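Local coordinates for protein 3-methylornithine synthase (PDB 3T7V) that catalyses the radical-based isomerisation of L-lysine to (3R)-3-methyl-D-ornithine in pyrrolysine biosynthesis, using a [4Fe-4S] cluster and S-adenosylmethionine, at residues A[12-18]-A[46-50]; A[28-33]-A[216-220]; A[258-263]-A[288-294]; A[205-209]-A[222-226]. All blocks are in the same frame, centred on the assembly; numbering follows the deposited sequence.

Contact 1 (A[12-18]-A[46-50]); sequences SLGDKVI and AARKV
Lys49 NZ is gripped from two directions. It forms a salt bridge with Asp15 OD1 at 3.2 Å, although the hydrogen bond within that pair is weak, and it donates to a water at 3.1 Å. The same water accepts a hydrogen bond from Gly14 N, so that it links the ammonium group to an amide of the first turn of helix 13-18, where the N-H has no carbonyl four residues back within the helix to bond to. The lysine chain runs out with CG anti to the backbone N, then folds at its third torsion (-70°), which turns NZ back toward the start of the partner helix. Its CG meanwhile lies against Ile18 CD1 at 4.1 Å, the two side chains running nearly at right angles. Exchanging Lys49 for an alanine would probably leave Asp15 without this cationic mate, take one partner from the water and uncover Ile18.

Small residues set the spacing. Gly14 CA sits 4.4 Å from Ala46 CA, and a methyl on Gly14 would press into Ala46 O and Lys49 CB; without one, the axes of 13-18 and 46-50 close to 8.2 Å at a crossing angle of -36°. Beside this point Val50 CG2 rests on Gly14 O at 3.6 Å and on Val17 CG1 at 3.9 Å, while helix 258-268 brings Leu267 against Leu13 and Val50. This is plain helix packing, far from the active site, fastening the first ordered helix to helix 37-55. Its chemistry is divided: a hydrated ion pair on the more open side, and close apolar contact where the valines are buried.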
loop_
_atom_site.group_PDB
_atom_site.type_symbol
_atom_site.label_atom_id
_atom_site.label_comp_id
_atom_site.label_asym_id
_atom_site.label_seq_id
_atom_site.Cartn_x
_atom_site.Cartn_y
_atom_site.Cartn_z
ATOM N N SER A 12 -2.843 28.246 6.067
ATOM C CA SER A 12 -3.496 28.605 4.791
ATOM C C SER A 12 -3.299 27.552 3.667
ATOM O O SER A 12 -4.143 27.450 2.759
ATOM C CB SER A 12 -2.982 29.956 4.325
ATOM O OG SER A 12 -1.614 29.855 3.959
ATOM N N LEU A 13 -2.183 26.804 3.693
ATOM C CA LEU A 13 -1.895 25.844 2.621
ATOM C C LEU A 13 -2.987 24.777 2.532
ATOM O O LEU A 13 -3.446 24.502 1.448
ATOM C CB LEU A 13 -0.514 25.149 2.742
ATOM C CG LEU A 13 -0.219 24.037 1.713
ATOM C CD1 LEU A 13 -0.375 24.510 0.260
ATOM C CD2 LEU A 13 1.174 23.406 1.919
ATOM N N GLY A 14 -3.442 24.255 3.670
ATOM C CA GLY A 14 -4.564 23.270 3.638
ATOM C C GLY A 14 -5.845 23.846 3.037
ATOM O O GLY A 14 -6.512 23.231 2.201
ATOM N N ASP A 15 -6.157 25.074 3.428
ATOM C CA ASP A 15 -7.325 25.825 2.880
ATOM C C ASP A 15 -7.265 26.013 1.365
ATOM O O ASP A 15 -8.267 25.867 0.665
ATOM C CB ASP A 15 -7.417 27.215 3.507
ATOM C CG ASP A 15 -7.542 27.175 5.042
ATOM O OD1 ASP A 15 -8.040 26.163 5.600
ATOM O OD2 ASP A 15 -7.152 28.176 5.691
ATOM N N LYS A 16 -6.062 26.429 0.906
ATOM C CA LYS A 16 -5.830 26.614 -0.502
ATOM C C LYS A 16 -6.115 25.278 -1.249
ATOM O O LYS A 16 -6.823 25.233 -2.247
ATOM C CB LYS A 16 -4.362 27.140 -0.757
ATOM C CG LYS A 16 -4.039 28.548 -0.203
ATOM C CD LYS A 16 -2.531 28.837 -0.174
ATOM C CE LYS A 16 -1.898 28.899 -1.574
ATOM N NZ LYS A 16 -0.474 29.375 -1.552
ATOM N N VAL A 17 -5.579 24.173 -0.747
ATOM C CA VAL A 17 -5.823 22.888 -1.386
ATOM C C VAL A 17 -7.284 22.450 -1.402
ATOM O O VAL A 17 -7.797 21.925 -2.412
ATOM C CB VAL A 17 -4.903 21.822 -0.729
ATOM C CG1 VAL A 17 -5.276 20.416 -1.157
ATOM C CG2 VAL A 17 -3.472 22.173 -1.128
ATOM N N ILE A 18 -7.953 22.666 -0.281
ATOM C CA ILE A 18 -9.392 22.380 -0.166
ATOM C C ILE A 18 -10.159 23.121 -1.269
ATOM O O ILE A 18 -11.062 22.552 -1.901
ATOM C CB ILE A 18 -9.935 22.671 1.276
ATOM C CG1 ILE A 18 -9.381 21.607 2.231
ATOM C CG2 ILE A 18 -11.480 22.701 1.323
ATOM C CD1 ILE A 18 -9.443 22.058 3.687
ATOM N N ALA A 46 -1.192 20.939 7.805
ATOM C CA ALA A 46 -1.909 21.250 6.579
ATOM C C ALA A 46 -2.578 19.999 5.984
ATOM O O ALA A 46 -3.723 20.016 5.498
ATOM C CB ALA A 46 -0.955 21.918 5.540
ATOM N N ALA A 47 -1.785 18.930 5.918
ATOM C CA ALA A 47 -2.366 17.682 5.381
ATOM C C ALA A 47 -3.510 17.162 6.268
ATOM O O ALA A 47 -4.492 16.636 5.731
ATOM C CB ALA A 47 -1.248 16.642 5.261
ATOM N N ARG A 48 -3.417 17.261 7.585
ATOM C CA ARG A 48 -4.565 16.827 8.394
ATOM C C ARG A 48 -5.798 17.726 8.133
ATOM O O ARG A 48 -6.917 17.226 8.142
ATOM C CB ARG A 48 -4.201 16.879 9.871
ATOM C CG ARG A 48 -3.191 15.855 10.343
ATOM C CD ARG A 48 -3.157 15.732 11.876
ATOM N NE ARG A 48 -2.775 17.016 12.538
ATOM C CZ ARG A 48 -1.538 17.382 12.811
ATOM N NH1 ARG A 48 -0.493 16.629 12.434
ATOM N NH2 ARG A 48 -1.348 18.558 13.436
ATOM N N LYS A 49 -5.617 19.038 7.905
ATOM C CA LYS A 49 -6.771 19.864 7.582
ATOM C C LYS A 49 -7.510 19.374 6.340
ATOM O O LYS A 49 -8.735 19.283 6.272
ATOM C CB LYS A 49 -6.318 21.313 7.351
ATOM C CG LYS A 49 -7.495 22.306 7.240
ATOM C CD LYS A 49 -7.073 23.754 6.974
ATOM C CE LYS A 49 -6.385 24.371 8.175
ATOM N NZ LYS A 49 -5.729 25.675 7.817
ATOM N N VAL A 50 -6.730 19.000 5.322
ATOM C CA VAL A 50 -7.295 18.539 4.050
ATOM C C VAL A 50 -7.969 17.196 4.297
ATOM O O VAL A 50 -9.124 17.004 3.907
ATOM C CB VAL A 50 -6.160 18.400 2.953
ATOM C CG1 VAL A 50 -6.760 17.861 1.666
ATOM C CG2 VAL A 50 -5.587 19.789 2.701
HETATM O O HOH W 1 -3.135 24.645 6.572
#

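Contact 2 (A[28-33]-A[216-220]); sequences LRTLLS and IESTI
The guanidinium of Arg29 meets the carboxylate of Glu217 at its edge, with the two planes turned 67° apart. Glu217 OE2 lies in the guanidinium plane and accepts from Arg29 NH2 at 2.6 Å through its anti lone pair, the N-H pointing almost straight at the oxygen (175°). Both residues are exposed, and long charged side chains suit this outer border because they can span the gap between the backbones: the axes of 28-32 and 216-220 approach to 10.3 Å, and their directions differ by 123°. The parent helices are 25-32, near the N-terminus, and 216-228, on the outside of the TIM-barrel fold.

Arg29 serves the interior too. Its chain is extended from CG to NE, and the CG at its base lies on Ile220 CD1 at 3.7 Å. Ile220 is gathered in by three side chains, since Leu28 CD1 meets its CG2 at 4.0 Å and Leu32 CD1 approaches its CG1 at 3.8 Å. The branching of isoleucine suits this place, giving separate carbons to separate neighbours. Leu32 CD1 also touches the methyl of Thr219, whose CG2 is at 4.0 Å; the hydroxyl of Thr219 is hydrogen-bonded to Asp215 O, just ahead of the helix, so threonine can offer carbon to the leucine while its polar end is satisfied. Leu256 touches Leu32, Ile216 and Thr219, and helix 258-268 packs Val264 and Met268 on Leu28 and Ile261 on Leu32. Farther along the segment, Ile216 CD1 lies 3.8 Å from Ser33 CB.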
loop_
_atom_site.group_PDB
_atom_site.type_symbol
_atom_site.label_atom_id
_atom_site.label_comp_id
_atom_site.label_asym_id
_atom_site.label_seq_id
_atom_site.Cartn_x
_atom_site.Cartn_y
_atom_site.Cartn_z
ATOM N N LEU A 28 6.478 21.542 -4.506
ATOM C CA LEU A 28 7.011 20.161 -4.161
ATOM C C LEU A 28 8.433 20.274 -3.721
ATOM O O LEU A 28 8.804 19.615 -2.762
ATOM C CB LEU A 28 6.848 19.192 -5.344
ATOM C CG LEU A 28 5.419 18.938 -5.765
ATOM C CD1 LEU A 28 5.395 17.956 -6.955
ATOM C CD2 LEU A 28 4.587 18.355 -4.630
ATOM N N ARG A 29 9.302 21.027 -4.438
ATOM C CA ARG A 29 10.670 21.148 -3.988
ATOM C C ARG A 29 10.776 21.695 -2.597
ATOM O O ARG A 29 11.710 21.333 -1.875
ATOM C CB ARG A 29 11.535 22.008 -4.946
ATOM C CG ARG A 29 11.808 21.313 -6.252
ATOM C CD ARG A 29 12.552 22.284 -7.186
ATOM N NE ARG A 29 12.836 21.613 -8.468
ATOM C CZ ARG A 29 13.912 20.880 -8.688
ATOM N NH1 ARG A 29 14.819 20.656 -7.715
ATOM N NH2 ARG A 29 14.151 20.390 -9.901
ATOM N N THR A 30 9.970 22.735 -2.297
ATOM C CA THR A 30 10.012 23.382 -1.008
ATOM C C THR A 30 9.562 22.414 0.083
ATOM O O THR A 30 10.268 22.231 1.093
ATOM C CB THR A 30 9.148 24.586 -1.056
ATOM O OG1 THR A 30 9.600 25.458 -2.083
ATOM C CG2 THR A 30 9.121 25.318 0.357
ATOM N N LEU A 31 8.408 21.774 -0.141
ATOM C CA LEU A 31 7.852 20.845 0.876
ATOM C C LEU A 31 8.762 19.651 1.114
ATOM O O LEU A 31 9.020 19.232 2.287
ATOM C CB LEU A 31 6.415 20.414 0.488
ATOM C CG LEU A 31 5.418 21.597 0.471
ATOM C CD1 LEU A 31 4.055 21.054 0.072
ATOM C CD2 LEU A 31 5.266 22.312 1.804
ATOM N N LEU A 32 9.317 19.140 0.014
ATOM C CA LEU A 32 10.199 17.990 0.126
ATOM C C LEU A 32 11.546 18.309 0.755
ATOM O O LEU A 32 12.275 17.415 1.165
ATOM C CB LEU A 32 10.332 17.263 -1.218
ATOM C CG LEU A 32 9.030 16.578 -1.708
ATOM C CD1 LEU A 32 9.208 16.163 -3.187
ATOM C CD2 LEU A 32 8.631 15.342 -0.826
ATOM N N SER A 33 11.945 19.594 0.820
ATOM C CA SER A 33 13.259 19.882 1.415
ATOM C C SER A 33 13.090 20.344 2.885
ATOM O O SER A 33 14.061 20.738 3.502
ATOM C CB SER A 33 14.074 20.834 0.544
ATOM O OG SER A 33 13.344 21.990 0.407
ATOM N N ILE A 216 15.234 14.379 -4.332
ATOM C CA ILE A 216 14.010 15.195 -4.507
ATOM C C ILE A 216 13.533 15.129 -5.930
ATOM O O ILE A 216 12.320 14.974 -6.127
ATOM C CB ILE A 216 14.249 16.643 -4.039
ATOM C CG1 ILE A 216 14.349 16.678 -2.548
ATOM C CG2 ILE A 216 13.212 17.633 -4.582
ATOM C CD1 ILE A 216 14.815 18.016 -1.964
ATOM N N GLU A 217 14.423 15.289 -6.911
ATOM C CA GLU A 217 13.941 15.323 -8.329
ATOM C C GLU A 217 13.286 13.976 -8.714
ATOM O O GLU A 217 12.280 13.978 -9.436
ATOM C CB GLU A 217 15.098 15.735 -9.252
ATOM C CG GLU A 217 15.390 17.234 -9.029
ATOM C CD GLU A 217 16.400 17.758 -10.056
ATOM O OE1 GLU A 217 17.355 16.962 -10.439
ATOM O OE2 GLU A 217 16.184 18.930 -10.444
ATOM N N SER A 218 13.902 12.875 -8.287
ATOM C CA SER A 218 13.340 11.531 -8.621
ATOM C C SER A 218 11.966 11.396 -7.986
ATOM O O SER A 218 11.027 10.882 -8.637
ATOM C CB SER A 218 14.299 10.515 -7.984
ATOM O OG SER A 218 13.899 9.205 -8.188
ATOM N N THR A 219 11.814 11.882 -6.767
ATOM C CA THR A 219 10.544 11.816 -6.063
ATOM C C THR A 219 9.493 12.654 -6.778
ATOM O O THR A 219 8.326 12.217 -6.865
ATOM C CB THR A 219 10.756 12.278 -4.618
ATOM O OG1 THR A 219 11.754 11.416 -4.019
ATOM C CG2 THR A 219 9.428 12.193 -3.833
ATOM N N ILE A 220 9.847 13.871 -7.223
ATOM C CA ILE A 220 8.862 14.664 -7.998
ATOM C C ILE A 220 8.422 13.952 -9.257
ATOM O O ILE A 220 7.225 13.953 -9.563
ATOM C CB ILE A 220 9.462 16.050 -8.286
ATOM C CG1 ILE A 220 9.642 16.721 -6.936
ATOM C CG2 ILE A 220 8.534 16.827 -9.192
ATOM C CD1 ILE A 220 10.301 18.097 -7.101
#

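Contact 3 (A[258-263]-A[288-294]); sequences ELKIIS and LRLNAGA
Glu258, its CG anti to the backbone N (chi1 -179°), and Arg289, extended from CG to NE, reach far enough for their charged ends to meet; the two chains cross at about a right angle. Arg289 grips side-on: NE donates to Glu258 OE2 at 2.8 Å and NH2 to Glu258 OE1 at 2.9 Å. The carboxylate and guanidinium planes stand 81° apart, and both nitrogens meet their oxygens from above the carboxylate plane. Thr238 OG1 also bonds Glu258 OE1, and Glu281 forms a salt bridge with Arg289 NH1. A leucine in place of Arg289 would probably leave buried Glu258 without its two-nitrogen partner and take a salt-bridge mate from Glu281. Helices 258-268 and 278-291 lie on the outside of the TIM barrel, the Glu258 side chain about 5 Å from that of Ser277, a methylornithine-binding residue. Arg289 CG touches Ile262 CD1 at 3.7 Å and Leu259 CD2 at 3.8 Å. The second segment runs past its helix in a Schellman motif, with Gly293 at a phi of 120° that a side chain would strain. Small Ala292 brings its CB to 3.5 Å from Leu259 O, and Ser263 OG donates to Ala292 O at 2.8 Å, in the carbonyl plane on a lone pair.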
loop_
_atom_site.group_PDB
_atom_site.type_symbol
_atom_site.label_atom_id
_atom_site.label_comp_id
_atom_site.label_asym_id
_atom_site.label_seq_id
_atom_site.Cartn_x
_atom_site.Cartn_y
_atom_site.Cartn_z
ATOM N N GLU A 258 9.053 9.120 4.599
ATOM C CA GLU A 258 7.708 8.710 4.266
ATOM C C GLU A 258 6.651 9.717 4.837
ATOM O O GLU A 258 5.671 9.982 4.183
ATOM C CB GLU A 258 7.537 7.310 4.799
ATOM C CG GLU A 258 6.166 6.710 4.508
ATOM C CD GLU A 258 5.974 5.380 5.177
ATOM O OE1 GLU A 258 7.027 4.699 5.504
ATOM O OE2 GLU A 258 4.784 4.986 5.374
ATOM N N LEU A 259 6.837 10.255 6.060
ATOM C CA LEU A 259 5.814 11.148 6.580
ATOM C C LEU A 259 5.645 12.411 5.775
ATOM O O LEU A 259 4.544 12.864 5.511
ATOM C CB LEU A 259 6.105 11.514 8.042
ATOM C CG LEU A 259 6.406 10.342 8.994
ATOM C CD1 LEU A 259 6.682 11.006 10.362
ATOM C CD2 LEU A 259 5.165 9.463 9.040
ATOM N N LYS A 260 6.782 12.994 5.360
ATOM C CA LYS A 260 6.745 14.174 4.486
ATOM C C LYS A 260 6.016 13.854 3.175
ATOM O O LYS A 260 5.221 14.624 2.677
ATOM C CB LYS A 260 8.222 14.615 4.200
ATOM C CG LYS A 260 8.407 15.932 3.522
ATOM C CD LYS A 260 9.768 16.608 3.990
ATOM C CE LYS A 260 10.870 15.607 3.901
ATOM N NZ LYS A 260 12.162 16.369 3.823
ATOM N N ILE A 261 6.302 12.679 2.613
ATOM C CA ILE A 261 5.710 12.397 1.331
ATOM C C ILE A 261 4.229 12.070 1.474
ATOM O O ILE A 261 3.436 12.388 0.609
ATOM C CB ILE A 261 6.448 11.255 0.615
ATOM C CG1 ILE A 261 7.893 11.765 0.253
ATOM C CG2 ILE A 261 5.754 10.759 -0.679
ATOM C CD1 ILE A 261 8.765 10.610 -0.101
ATOM N N ILE A 262 3.834 11.428 2.594
ATOM C CA ILE A 262 2.365 11.229 2.876
ATOM C C ILE A 262 1.625 12.571 2.875
ATOM O O ILE A 262 0.556 12.704 2.290
ATOM C CB ILE A 262 2.112 10.442 4.163
ATOM C CG1 ILE A 262 2.482 8.985 3.978
ATOM C CG2 ILE A 262 0.656 10.591 4.587
ATOM C CD1 ILE A 262 2.498 8.232 5.293
ATOM N N SER A 263 2.254 13.553 3.573
ATOM C CA SER A 263 1.580 14.870 3.607
ATOM C C SER A 263 1.520 15.489 2.222
ATOM O O SER A 263 0.496 16.031 1.844
ATOM C CB SER A 263 2.309 15.812 4.527
ATOM O OG SER A 263 2.320 15.305 5.849
ATOM N N LEU A 288 1.911 8.212 13.505
ATOM C CA LEU A 288 2.665 9.264 12.833
ATOM C C LEU A 288 2.128 9.453 11.402
ATOM O O LEU A 288 2.015 10.573 10.845
ATOM C CB LEU A 288 4.134 8.860 12.770
ATOM C CG LEU A 288 4.885 8.883 14.124
ATOM C CD1 LEU A 288 6.281 8.281 14.034
ATOM C CD2 LEU A 288 4.954 10.313 14.618
ATOM N N ARG A 289 1.809 8.312 10.794
ATOM C CA ARG A 289 1.351 8.342 9.346
ATOM C C ARG A 289 -0.044 8.889 9.240
ATOM O O ARG A 289 -0.328 9.714 8.332
ATOM C CB ARG A 289 1.439 6.926 8.738
ATOM C CG ARG A 289 2.907 6.490 8.510
ATOM C CD ARG A 289 3.113 4.968 8.542
ATOM N NE ARG A 289 4.502 4.713 8.115
ATOM C CZ ARG A 289 5.603 4.862 8.893
ATOM N NH1 ARG A 289 5.511 5.284 10.171
ATOM N NH2 ARG A 289 6.810 4.647 8.356
ATOM N N LEU A 290 -0.967 8.496 10.125
ATOM C CA LEU A 290 -2.279 9.172 10.170
ATOM C C LEU A 290 -2.170 10.670 10.468
ATOM O O LEU A 290 -2.860 11.504 9.798
ATOM C CB LEU A 290 -3.234 8.547 11.217
ATOM C CG LEU A 290 -3.591 7.064 10.880
ATOM C CD1 LEU A 290 -4.205 6.423 12.142
ATOM C CD2 LEU A 290 -4.582 6.996 9.681
ATOM N N ASN A 291 -1.249 11.051 11.386
ATOM C CA ASN A 291 -1.075 12.485 11.650
ATOM C C ASN A 291 -0.347 13.216 10.557
ATOM O O ASN A 291 -0.287 14.436 10.592
ATOM C CB ASN A 291 -0.354 12.640 12.984
ATOM C CG ASN A 291 -1.272 12.351 14.147
ATOM O OD1 ASN A 291 -2.526 12.500 14.036
ATOM N ND2 ASN A 291 -0.691 11.970 15.277
ATOM N N ALA A 292 0.163 12.522 9.552
ATOM C CA ALA A 292 0.731 13.186 8.349
ATOM C C ALA A 292 -0.320 13.229 7.199
ATOM O O ALA A 292 -0.033 13.806 6.141
ATOM C CB ALA A 292 1.950 12.416 7.845
ATOM N N GLY A 293 -1.519 12.675 7.416
ATOM C CA GLY A 293 -2.581 12.782 6.389
ATOM C C GLY A 293 -3.110 11.486 5.817
ATOM O O GLY A 293 -3.955 11.510 4.962
ATOM N N ALA A 294 -2.636 10.363 6.307
ATOM C CA ALA A 294 -3.193 9.093 5.810
ATOM C C ALA A 294 -4.633 8.895 6.331
ATOM O O ALA A 294 -5.045 9.469 7.332
ATOM C CB ALA A 294 -2.328 7.916 6.268
#

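Contact 4 (A[205-209]-A[222-226]); sequences EDGIL and SLRGM
Met226 and Asp206 cross obliquely, the methionine chain passing over the aspartate so that its CG lies 3.4 Å from Asp206 OD2. A bend at the third torsion of Met226 (-58°) then turns the methyl CE toward Ile208, while SD comes to 3.6 Å from Gly207 N and also touches Ile208 CG2. A flexible, unbranched thioether suits this slot, as it can lie along backbone and side chain alike. Ile208 has CG1 between its backbone N and carbonyl carbon, chi1 68°, which sends CG2 to Ser222 CB at 3.8 Å and leaves CD1 to meet Leu223 CD2 at 4.1 Å; isoleucine and leucine cross there at about a right angle.

Strand 203-210, helix 216-228 and strand 233-238 form a beta-alpha-beta unit of the TIM barrel, and this contact lays the helix against its first strand, the axes of 205-209 and 222-226 being 9.2 Å apart and antiparallel at 173°. Gly207 has no side chain, and the strand at this point is about 4 Å from the side chains of Tyr169 and Arg235, which bind methylornithine; Leu209, two residues on, touches S-adenosylmethionine. Asp206 is buried but well supplied with partners. OD1 accepts from Gly207 N and from Gln170 N; OD2 is hydrogen-bonded to Tyr173 OH and receives a water at 2.6 Å. That water gives its other hydrogen bond to Met226 O at 2.8 Å, joining strand to helix.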
loop_
_atom_site.group_PDB
_atom_site.type_symbol
_atom_site.label_atom_id
_atom_site.label_comp_id
_atom_site.label_asym_id
_atom_site.label_seq_id
_atom_site.Cartn_x
_atom_site.Cartn_y
_atom_site.Cartn_z
ATOM N N GLU A 205 -4.534 1.017 -6.968
ATOM C CA GLU A 205 -3.579 1.656 -6.030
ATOM C C GLU A 205 -2.215 1.630 -6.702
ATOM O O GLU A 205 -1.744 0.556 -7.169
ATOM C CB GLU A 205 -3.503 0.831 -4.719
ATOM C CG GLU A 205 -2.591 1.536 -3.668
ATOM C CD GLU A 205 -2.354 0.781 -2.344
ATOM O OE1 GLU A 205 -2.557 -0.452 -2.233
ATOM O OE2 GLU A 205 -1.823 1.469 -1.382
ATOM N N ASP A 206 -1.580 2.796 -6.678
ATOM C CA ASP A 206 -0.170 2.924 -7.092
ATOM C C ASP A 206 0.623 3.307 -5.892
ATOM O O ASP A 206 0.077 3.718 -4.846
ATOM C CB ASP A 206 -0.063 3.998 -8.191
ATOM C CG ASP A 206 1.216 3.914 -9.059
ATOM O OD1 ASP A 206 2.088 3.011 -8.831
ATOM O OD2 ASP A 206 1.255 4.738 -10.039
ATOM N N GLY A 207 1.944 3.141 -6.010
ATOM C CA GLY A 207 2.793 3.374 -4.851
ATOM C C GLY A 207 4.212 3.627 -5.272
ATOM O O GLY A 207 4.678 3.102 -6.277
ATOM N N ILE A 208 4.880 4.391 -4.435
ATOM C CA ILE A 208 6.332 4.628 -4.580
ATOM C C ILE A 208 7.121 4.257 -3.363
ATOM O O ILE A 208 6.567 4.136 -2.243
ATOM C CB ILE A 208 6.531 6.040 -5.071
ATOM C CG1 ILE A 208 6.108 6.975 -3.982
ATOM C CG2 ILE A 208 5.918 6.168 -6.509
ATOM C CD1 ILE A 208 6.272 8.500 -4.390
ATOM N N LEU A 209 8.391 3.917 -3.564
ATOM C CA LEU A 209 9.298 3.633 -2.496
ATOM C C LEU A 209 10.156 4.830 -2.239
ATOM O O LEU A 209 10.595 5.502 -3.177
ATOM C CB LEU A 209 10.169 2.494 -2.914
ATOM C CG LEU A 209 9.804 1.129 -2.707
ATOM C CD1 LEU A 209 11.002 0.207 -3.107
ATOM C CD2 LEU A 209 9.579 0.843 -1.232
ATOM N N SER A 222 8.248 10.863 -9.674
ATOM C CA SER A 222 7.333 9.779 -9.269
ATOM C C SER A 222 5.986 10.268 -8.812
ATOM O O SER A 222 4.957 9.665 -9.151
ATOM C CB SER A 222 7.966 8.947 -8.184
ATOM O OG SER A 222 9.073 8.269 -8.748
ATOM N N LEU A 223 5.963 11.390 -8.097
ATOM C CA LEU A 223 4.656 11.971 -7.719
ATOM C C LEU A 223 3.836 12.410 -8.966
ATOM O O LEU A 223 2.616 12.139 -9.052
ATOM C CB LEU A 223 4.824 13.204 -6.785
ATOM C CG LEU A 223 5.416 12.773 -5.403
ATOM C CD1 LEU A 223 5.906 14.034 -4.651
ATOM C CD2 LEU A 223 4.353 12.095 -4.517
ATOM N N ARG A 224 4.499 13.068 -9.930
ATOM C CA ARG A 224 3.820 13.497 -11.116
ATOM C C ARG A 224 3.409 12.255 -11.935
ATOM O O ARG A 224 2.315 12.225 -12.516
ATOM C CB ARG A 224 4.710 14.430 -11.956
ATOM C CG ARG A 224 5.012 15.755 -11.279
ATOM C CD ARG A 224 3.722 16.512 -11.150
ATOM N NE ARG A 224 4.053 17.862 -10.659
ATOM C CZ ARG A 224 3.195 18.611 -9.965
ATOM N NH1 ARG A 224 1.985 18.154 -9.706
ATOM N NH2 ARG A 224 3.574 19.810 -9.512
ATOM N N GLY A 225 4.244 11.197 -11.969
ATOM C CA GLY A 225 3.958 9.941 -12.741
ATOM C C GLY A 225 2.732 9.287 -12.172
ATOM O O GLY A 225 1.852 8.825 -12.960
ATOM N N MET A 226 2.650 9.245 -10.859
ATOM C CA MET A 226 1.441 8.639 -10.176
ATOM C C MET A 226 0.184 9.395 -10.497
ATOM O O MET A 226 -0.850 8.750 -10.625
ATOM C CB MET A 226 1.547 8.503 -8.596
ATOM C CG MET A 226 2.406 7.327 -8.142
ATOM S SD MET A 226 2.059 6.749 -6.420
ATOM C CE MET A 226 2.458 8.400 -5.981
HETATM O O HOH W 2 -0.877 5.983 -10.920
#

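Overall arrangement
The four contacts run from the protein surface toward the barrel. Contacts 1 and 2 involve successive N-terminal helices and touch through Leu13 CD2 and Leu31 CD1, 4.2 Å apart. Contact 3 meets both: Arg48 NH1 probably hydrogen-bonds Asn291 O at 2.9 Å on the side of contact 1, and Lys260 NZ does the same with Leu32 O at 2.9 Å on that of contact 2. Helix 216-228 is shared by contacts 2 and 4, whose centres are 13 Å apart. Contact 4 comes nearest the chemistry, its Leu209 touching S-adenosylmethionine; the side chain of Glu258 in contact 3 is about 8 Å from both S-adenosylmethionine and methylornithine, whereas contact 1 lies away from the active site.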